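Side-chain contacts in possible prolidase (Bifidobacterium longum NCC2705, PDB 2P9B), which probably acts as an amidohydrolase-family hydrolase, cleaving carbon-nitrogen bonds other than peptide bonds, although its natural substrate remains to be established: residues 135-139 with 140-144; 143-146 with 147-150. All coordinates share one frame; numbering follows the deposited sequence.

Interaction 1 of 2, residues 135-139 with 140-144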
ATOM      1  N   LEU A 135       2.218  -8.070   2.790  1.00 10.25           N
ATOM      2  CA  LEU A 135       1.426  -8.628   3.871  1.00 11.37           C
ATOM      3  C   LEU A 135       1.215 -10.114   3.641  1.00 12.99           C
ATOM      4  O   LEU A 135       0.090 -10.576   3.461  1.00 15.62           O
ATOM      5  CB  LEU A 135       0.075  -7.913   3.980  1.00 12.99           C
ATOM      6  CG  LEU A 135       0.189  -6.466   4.475  1.00 13.83           C
ATOM      7  CD1 LEU A 135      -1.177  -5.782   4.439  1.00 14.45           C
ATOM      8  CD2 LEU A 135       0.771  -6.479   5.888  1.00 13.16           C
ATOM      9  N   GLY A 136       2.314 -10.854   3.646  1.00 13.22           N
ATOM     10  CA  GLY A 136       2.244 -12.287   3.444  1.00 13.72           C
ATOM     11  C   GLY A 136       3.260 -12.736   2.421  1.00 12.82           C
ATOM     12  O   GLY A 136       2.964 -12.797   1.227  1.00 16.20           O
ATOM     13  N   ASP A 137       4.470 -13.026   2.889  1.00 12.01           N
ATOM     14  CA  ASP A 137       5.548 -13.490   2.019  1.00 11.77           C
ATOM     15  C   ASP A 137       5.604 -15.009   2.149  1.00 12.80           C
ATOM     16  O   ASP A 137       4.915 -15.586   2.986  1.00 14.05           O
ATOM     17  CB  ASP A 137       6.901 -12.912   2.463  1.00 10.56           C
ATOM     18  CG  ASP A 137       6.893 -11.391   2.571  1.00 10.96           C
ATOM     19  OD1 ASP A 137       6.119 -10.751   1.842  1.00 13.09           O
ATOM     20  OD2 ASP A 137       7.674 -10.835   3.373  1.00 12.66           O
ATOM     21  N   VAL A 138       6.419 -15.658   1.326  1.00 13.37           N
ATOM     22  CA  VAL A 138       6.539 -17.111   1.418  1.00 15.24           C
ATOM     23  C   VAL A 138       7.451 -17.440   2.595  1.00 16.22           C
ATOM     24  O   VAL A 138       7.106 -18.238   3.468  1.00 18.34           O
ATOM     25  CB  VAL A 138       7.129 -17.712   0.124  1.00 16.07           C
ATOM     26  CG1 VAL A 138       7.378 -19.202   0.309  1.00 17.48           C
ATOM     27  CG2 VAL A 138       6.177 -17.477  -1.034  1.00 15.53           C
ATOM     28  N   GLY A 139       8.618 -16.806   2.609  1.00 15.95           N
ATOM     29  CA  GLY A 139       9.576 -17.009   3.679  1.00 16.16           C
ATOM     30  C   GLY A 139      10.173 -15.662   4.031  1.00 14.56           C
ATOM     31  O   GLY A 139       9.440 -14.707   4.278  1.00 15.72           O
ATOM     32  N   TYR A 140      11.498 -15.570   4.038  1.00 14.42           N
ATOM     33  CA  TYR A 140      12.146 -14.309   4.360  1.00 14.48           C
ATOM     34  C   TYR A 140      12.891 -13.706   3.173  1.00 14.19           C
ATOM     35  O   TYR A 140      13.823 -12.910   3.335  1.00 14.02           O
ATOM     36  CB  TYR A 140      13.057 -14.512   5.572  1.00 14.94           C
ATOM     37  CG  TYR A 140      12.249 -14.901   6.788  1.00 15.45           C
ATOM     38  CD1 TYR A 140      11.292 -14.031   7.311  1.00 15.10           C
ATOM     39  CD2 TYR A 140      12.368 -16.169   7.361  1.00 18.45           C
ATOM     40  CE1 TYR A 140      10.464 -14.410   8.369  1.00 16.03           C
ATOM     41  CE2 TYR A 140      11.542 -16.559   8.425  1.00 17.35           C
ATOM     42  CZ  TYR A 140      10.593 -15.674   8.920  1.00 16.75           C
ATOM     43  OH  TYR A 140       9.764 -16.050   9.956  1.00 16.48           O
ATOM     44  N   GLU A 141      12.431 -14.060   1.971  1.00 14.14           N
ATOM     45  CA  GLU A 141      13.024 -13.569   0.732  1.00 14.51           C
ATOM     46  C   GLU A 141      12.811 -12.073   0.520  1.00 12.82           C
ATOM     47  O   GLU A 141      13.615 -11.418  -0.150  1.00 13.32           O
ATOM     48  CB  GLU A 141      12.469 -14.346  -0.474  1.00 15.53           C
ATOM     49  CG  GLU A 141      10.984 -14.128  -0.800  1.00 16.12           C
ATOM     50  CD  GLU A 141      10.032 -14.792   0.187  1.00 18.40           C
ATOM     51  OE1 GLU A 141      10.474 -15.670   0.958  1.00 19.74           O
ATOM     52  OE2 GLU A 141       8.833 -14.448   0.180  1.00 19.37           O
ATOM     53  N   VAL A 142      11.726 -11.527   1.064  1.00 12.53           N
ATOM     54  CA  VAL A 142      11.479 -10.096   0.907  1.00 11.58           C
ATOM     55  C   VAL A 142      12.368  -9.338   1.887  1.00 11.97           C
ATOM     56  O   VAL A 142      12.831  -8.238   1.594  1.00 12.77           O
ATOM     57  CB  VAL A 142       9.994  -9.731   1.140  1.00 12.23           C
ATOM     58  CG1 VAL A 142       9.766  -8.250   0.842  1.00 11.78           C
ATOM     59  CG2 VAL A 142       9.113 -10.570   0.222  1.00 12.46           C
ATOM     60  N   VAL A 143      12.618  -9.928   3.051  1.00 12.94           N
ATOM     61  CA  VAL A 143      13.495  -9.285   4.018  1.00 12.35           C
ATOM     62  C   VAL A 143      14.857  -9.143   3.341  1.00 12.68           C
ATOM     63  O   VAL A 143      15.498  -8.101   3.407  1.00 13.08           O
ATOM     64  CB  VAL A 143      13.652 -10.136   5.298  1.00 12.56           C
ATOM     65  CG1 VAL A 143      14.774  -9.577   6.168  1.00 13.24           C
ATOM     66  CG2 VAL A 143      12.347 -10.130   6.080  1.00 12.13           C
ATOM     67  N   THR A 144      15.284 -10.207   2.676  1.00 13.82           N
ATOM     68  CA  THR A 144      16.557 -10.202   1.979  1.00 13.67           C
ATOM     69  C   THR A 144      16.603  -9.103   0.923  1.00 13.91           C
ATOM     70  O   THR A 144      17.567  -8.338   0.862  1.00 14.86           O
ATOM     71  CB  THR A 144      16.807 -11.564   1.323  1.00 15.33           C
ATOM     72  OG1 THR A 144      16.874 -12.562   2.346  1.00 17.12           O
ATOM     73  CG2 THR A 144      18.105 -11.556   0.537  1.00 17.37           C
TER
HETATM   74  O   HOH W   1      10.098 -12.085   3.448  1.00 14.48           O
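The loop leaving strand 129-134 is tied to the first turn of helix 141-150 by a local side-chain-to-backbone contact, in which Glu141 folds its carboxylate back onto the N-H groups of Val138 and Gly139. Both carboxylate oxygens take part, each through its syn lone pair: Glu141 OE2 accepts from Val138 N at 2.9 Å, and Glu141 OE1 accepts from Gly139 N at 2.7 Å, with a bent N-H...O angle of 134°. Gly139 N makes a further, weak bond to Glu141 OE2. The reach depends on a side chain that doubles back: CG sits between the backbone N and the carbonyl carbon (chi1 68°), and the chain bends again at chi2. With an alanine here the carboxylate is gone, and the N-H groups of Val138 and Gly139 would probably lose this acceptor, leaving the turn less firmly held.

This is the strand-to-helix connection of a beta-alpha-beta unit, consistent with the TIM-barrel fold of the amidohydrolase family, with Tyr140 as the N-cap residue of the helix. The side chains of Asp137 and Val142 cross at about a right angle; the carboxylate carbon CG of Asp137 lies 3.3 Å from Val142 CG2. A water links Asp137, Gly139 and Val142, donating to Asp137 OD2 at 2.7 Å and to Gly139 O at 2.8 Å while accepting from Val142 N at 2.9 Å, thereby serving an N-H of the first helical turn. Asp137 is buried, and its carboxylate is fixed further by Gly163 N at OD2 and Thr134 OG1 at OD1. Tyr140 OH bonds to Asn194 OD1.

Interaction 2 of 2, residues 143-146 with 147-150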
ATOM      1  N   VAL A 143      12.618  -9.928   3.051  1.00 12.94           N
ATOM      2  CA  VAL A 143      13.495  -9.285   4.018  1.00 12.35           C
ATOM      3  C   VAL A 143      14.857  -9.143   3.341  1.00 12.68           C
ATOM      4  O   VAL A 143      15.498  -8.101   3.407  1.00 13.08           O
ATOM      5  CB  VAL A 143      13.652 -10.136   5.298  1.00 12.56           C
ATOM      6  CG1 VAL A 143      14.774  -9.577   6.168  1.00 13.24           C
ATOM      7  CG2 VAL A 143      12.347 -10.130   6.080  1.00 12.13           C
ATOM      8  N   THR A 144      15.284 -10.207   2.676  1.00 13.82           N
ATOM      9  CA  THR A 144      16.557 -10.202   1.979  1.00 13.67           C
ATOM     10  C   THR A 144      16.603  -9.103   0.923  1.00 13.91           C
ATOM     11  O   THR A 144      17.567  -8.338   0.862  1.00 14.86           O
ATOM     12  CB  THR A 144      16.807 -11.564   1.323  1.00 15.33           C
ATOM     13  OG1 THR A 144      16.874 -12.562   2.346  1.00 17.12           O
ATOM     14  CG2 THR A 144      18.105 -11.556   0.537  1.00 17.37           C
ATOM     15  N   LEU A 145      15.559  -9.029   0.103  1.00 13.31           N
ATOM     16  CA  LEU A 145      15.471  -8.024  -0.954  1.00 12.01           C
ATOM     17  C   LEU A 145      15.482  -6.612  -0.368  1.00 12.02           C
ATOM     18  O   LEU A 145      16.197  -5.730  -0.846  1.00 12.91           O
ATOM     19  CB  LEU A 145      14.195  -8.236  -1.778  1.00 12.32           C
ATOM     20  CG  LEU A 145      13.917  -7.211  -2.885  1.00 12.12           C
ATOM     21  CD1 LEU A 145      15.031  -7.251  -3.913  1.00 13.92           C
ATOM     22  CD2 LEU A 145      12.570  -7.517  -3.540  1.00 12.70           C
ATOM     23  N   ARG A 146      14.685  -6.403   0.674  1.00 11.41           N
ATOM     24  CA  ARG A 146      14.624  -5.105   1.334  1.00 11.57           C
ATOM     25  C   ARG A 146      16.012  -4.678   1.805  1.00 12.05           C
ATOM     26  O   ARG A 146      16.413  -3.528   1.627  1.00 13.66           O
ATOM     27  CB  ARG A 146      13.689  -5.172   2.543  1.00 11.72           C
ATOM     28  CG  ARG A 146      13.644  -3.896   3.373  1.00 11.47           C
ATOM     29  CD  ARG A 146      13.148  -4.199   4.778  1.00 13.46           C
ATOM     30  NE  ARG A 146      14.167  -4.918   5.548  1.00 12.12           N
ATOM     31  CZ  ARG A 146      13.917  -5.667   6.617  1.00 12.32           C
ATOM     32  NH1 ARG A 146      12.672  -5.818   7.058  1.00 12.21           N
ATOM     33  NH2 ARG A 146      14.918  -6.253   7.259  1.00 12.86           N
ATOM     34  N   ASP A 147      16.743  -5.609   2.412  1.00 12.81           N
ATOM     35  CA  ASP A 147      18.074  -5.294   2.909  1.00 14.60           C
ATOM     36  C   ASP A 147      19.048  -4.923   1.792  1.00 14.66           C
ATOM     37  O   ASP A 147      19.902  -4.055   1.977  1.00 16.48           O
ATOM     38  CB  ASP A 147      18.635  -6.459   3.738  1.00 15.77           C
ATOM     39  CG  ASP A 147      17.929  -6.619   5.079  1.00 18.04           C
ATOM     40  OD1 ASP A 147      17.219  -5.678   5.494  1.00 18.26           O
ATOM     41  OD2 ASP A 147      18.096  -7.679   5.724  1.00 18.91           O
ATOM     42  N   GLN A 148      18.918  -5.564   0.634  1.00 16.44           N
ATOM     43  CA  GLN A 148      19.806  -5.258  -0.485  1.00 17.11           C
ATOM     44  C   GLN A 148      19.494  -3.867  -1.028  1.00 16.74           C
ATOM     45  O   GLN A 148      20.398  -3.107  -1.370  1.00 17.75           O
ATOM     46  CB  GLN A 148      19.660  -6.305  -1.588  1.00 19.73           C
ATOM     47  CG  GLN A 148      19.993  -7.714  -1.125  1.00 23.70           C
ATOM     48  CD  GLN A 148      19.737  -8.753  -2.192  1.00 27.88           C
ATOM     49  OE1 GLN A 148      18.681  -8.766  -2.819  1.00 28.53           O
ATOM     50  NE2 GLN A 148      20.702  -9.640  -2.396  1.00 31.86           N
ATOM     51  N   ILE A 149      18.207  -3.543  -1.108  1.00 15.50           N
ATOM     52  CA  ILE A 149      17.781  -2.231  -1.584  1.00 15.79           C
ATOM     53  C   ILE A 149      18.257  -1.155  -0.601  1.00 17.61           C
ATOM     54  O   ILE A 149      18.808  -0.126  -1.006  1.00 17.82           O
ATOM     55  CB  ILE A 149      16.234  -2.169  -1.716  1.00 15.18           C
ATOM     56  CG1 ILE A 149      15.782  -3.104  -2.841  1.00 13.95           C
ATOM     57  CG2 ILE A 149      15.775  -0.723  -1.959  1.00 14.49           C
ATOM     58  CD1 ILE A 149      14.269  -3.261  -2.975  1.00 12.28           C
ATOM     59  N   ASP A 150      18.058  -1.401   0.691  1.00 19.63           N
ATOM     60  CA  ASP A 150      18.463  -0.444   1.718  1.00 23.60           C
ATOM     61  C   ASP A 150      19.970  -0.217   1.710  1.00 24.94           C
ATOM     62  O   ASP A 150      20.441   0.877   2.019  1.00 26.01           O
ATOM     63  CB  ASP A 150      18.027  -0.922   3.110  1.00 25.98           C
ATOM     64  CG  ASP A 150      16.516  -1.000   3.258  1.00 30.00           C
ATOM     65  OD1 ASP A 150      15.796  -0.482   2.377  1.00 30.68           O
ATOM     66  OD2 ASP A 150      16.050  -1.576   4.264  1.00 31.90           O
TER
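Residues 143-150 form a regular alpha-helix in which four successive i to i+4 backbone bonds link the two halves, from Asp147 N to Val143 O at 3.0 Å through to Asp150 N to Arg146 O at 2.8 Å. Arg146 and its neighbour Asp147 form a salt bridge, their side chains lying side by side and pointing the same way. The grip is side-on, with Arg146 NE (3.1 Å) and Arg146 NH2 (3.0 Å) both sent to the single oxygen OD1 of Asp147, while Arg146 NH1 bonds outside the helix to Asn200 OD1 and Gly198 O. Asp147 OD1 lies at the guanidinium edge, nearly in its plane, yet both nitrogens reach it from one face of the carboxylate, and the two planes are 48° apart. A bend at chi3 (72°) in an otherwise extended arginine chain turns the guanidinium back to this position.

The helix is the crossover of a beta-alpha-beta unit between strands 129-134 and 158-160. Its apolar side carries Leu145 and Ile149, one turn apart, with CG of Leu145 4.0 Å from CD1 of Ile149; both also touch Ile159 on strand 158-160, and Leu145 reaches helix 113-126. Asp150 OD2 approaches the aliphatic part of Arg146, 3.5 Å from CG, but stays 4.0 Å from Arg146 NE, beyond a salt bridge, so any attraction there is probably weaker.

In the fold
Interactions 1 and 2 are consecutive stages of one helix, 141-150: they share Val143 and Thr144, and their centres lie about 10 Å apart. Interaction 1 is the N-terminal end, where the chain arrives from strand 129-134; interaction 2 runs to the last turn, before strand 158-160. Val142 of interaction 1 and the shared Val143 both pack on Ala161, and both contacts also touch helix 113-126, through Glu141 and Leu145. Segment 135-139 leads toward the possible metal site: Gly136 O is hydrogen-bonded to His79 ND1, and the side chain of Asp137 lies near, without touching, His77, His79 and Asp345, whose donor atoms face one vacant point, consistent with an empty metal site, though this is unconfirmed.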